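Local coordinates for aspartate aminotransferase (Leishmania major, PDB 4H51) that catalyses the pyridoxal 5'-phosphate-dependent transfer of the amino group of L-aspartate to 2-oxoglutarate, acting as a homodimer, at the interface of chains A and B. Residues are numbered along the deposited sequence; one frame, centred on the assembly and turned at random. Chains: chain A/B, Aspartate aminotransferase.

The interface of chains A and B. Residues chain A 286, 289-290; chain B 21-24, 26.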
# COMPACT_ATOMS: atom_id res chain seq x y z
N LYS A 286 -18.69 -14.68 -12.92
CA LYS A 286 -17.53 -13.94 -13.36
C LYS A 286 -17.14 -12.88 -12.37
O LYS A 286 -15.95 -12.63 -12.19
CB LYS A 286 -17.69 -13.34 -14.74
CG LYS A 286 -17.86 -14.37 -15.83
CD LYS A 286 -16.89 -15.55 -15.77
CE LYS A 286 -15.42 -15.12 -15.82
NZ LYS A 286 -14.58 -16.34 -16.00
N ASP A 289 -15.00 -14.63 -9.88
CA ASP A 289 -13.70 -14.90 -10.48
C ASP A 289 -12.87 -13.64 -10.52
O ASP A 289 -11.66 -13.65 -10.22
CB ASP A 289 -13.86 -15.41 -11.93
CG ASP A 289 -14.51 -16.76 -12.01
OD1 ASP A 289 -14.69 -17.44 -10.98
OD2 ASP A 289 -14.90 -17.12 -13.12
N VAL A 290 -13.48 -12.52 -10.89
CA VAL A 290 -12.72 -11.23 -10.93
C VAL A 290 -12.27 -10.82 -9.52
O VAL A 290 -11.10 -10.42 -9.32
CB VAL A 290 -13.55 -10.06 -11.56
CG1 VAL A 290 -12.90 -8.71 -11.26
CG2 VAL A 290 -13.69 -10.22 -13.05
N TRP B 21 -14.22 -10.28 -20.54
CA TRP B 21 -14.20 -10.53 -19.11
C TRP B 21 -14.59 -11.95 -18.79
O TRP B 21 -14.12 -12.53 -17.82
CB TRP B 21 -15.09 -9.56 -18.31
CG TRP B 21 -14.44 -8.19 -18.15
CD1 TRP B 21 -14.68 -7.05 -18.92
CD2 TRP B 21 -13.43 -7.78 -17.16
NE1 TRP B 21 -13.89 -6.00 -18.51
CE2 TRP B 21 -13.12 -6.36 -17.45
CE3 TRP B 21 -12.76 -8.41 -16.11
CZ2 TRP B 21 -12.21 -5.65 -16.71
CZ3 TRP B 21 -11.83 -7.68 -15.38
CH2 TRP B 21 -11.56 -6.33 -15.67
N GLN B 22 -15.49 -12.50 -19.59
CA GLN B 22 -15.89 -13.90 -19.46
C GLN B 22 -14.67 -14.83 -19.40
O GLN B 22 -14.68 -15.83 -18.69
CB GLN B 22 -16.86 -14.30 -20.61
CG GLN B 22 -17.74 -15.52 -20.32
CD GLN B 22 -18.80 -15.27 -19.25
OE1 GLN B 22 -19.47 -14.24 -19.23
NE2 GLN B 22 -18.97 -16.23 -18.36
N LYS B 23 -13.60 -14.48 -20.11
CA LYS B 23 -12.44 -15.33 -20.21
C LYS B 23 -11.47 -15.27 -19.01
O LYS B 23 -10.53 -16.07 -18.92
CB LYS B 23 -11.71 -15.02 -21.53
N ILE B 24 -11.68 -14.35 -18.06
CA ILE B 24 -10.77 -14.24 -16.91
C ILE B 24 -10.82 -15.53 -16.06
O ILE B 24 -11.89 -16.10 -15.84
CB ILE B 24 -11.08 -12.99 -16.04
CG1 ILE B 24 -9.79 -12.44 -15.41
CG2 ILE B 24 -12.18 -13.29 -15.03
CD1 ILE B 24 -10.00 -11.23 -14.55
N ALA B 26 -10.38 -17.70 -12.69
CA ALA B 26 -10.43 -17.65 -11.24
C ALA B 26 -9.10 -18.12 -10.58
O ALA B 26 -8.46 -19.06 -11.05
CB ALA B 26 -11.59 -18.51 -10.76
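The carboxamide of B:Gln22 turns one face to the aliphatic chain of A:Lys286: CG and CD of the lysine both lie over the NE2 half of that face, CG 3.3 Å from NE2; the two side chains meet nearly perpendicular. The carboxylate of A:Asp289 likewise offers a face to a methyl group, CB of B:Ala26, which lies on the OD1 side, 3.3 Å from OD1. CG2 of A:Val290 meets the CE3–CZ3 edge of the B:Trp21 indole, 3.7 Å from CE3 and raised towards one face, the two side chains crossing at about a right angle. CG2 of B:Ile24 fills in between this valine methyl and CE of A:Lys286.

Beside these packing contacts lies the polar part of the patch, at NZ of A:Lys286. Bends at chi2 (-45°) and chi3 carry NZ to the C-terminal end of helix 17-22 and the loop that follows, where it donates to two backbone carbonyls: O of B:Ile24 at 2.7 Å, in the carbonyl plane, and O of B:Gln22, also at 2.7 Å, from above that carbonyl's plane. A third bond stays within chain A, a salt bridge from NZ to OD2 of A:Asp289 (3.0 Å) through the anti lone pair. One turn along helix 284-299, this aspartate probably balances the lysine's charge and steadies its tip.

By taking up these carbonyls, A:Lys286 probably helps to fasten the partner's N-terminal arm across the homodimer, with a symmetry-related twin.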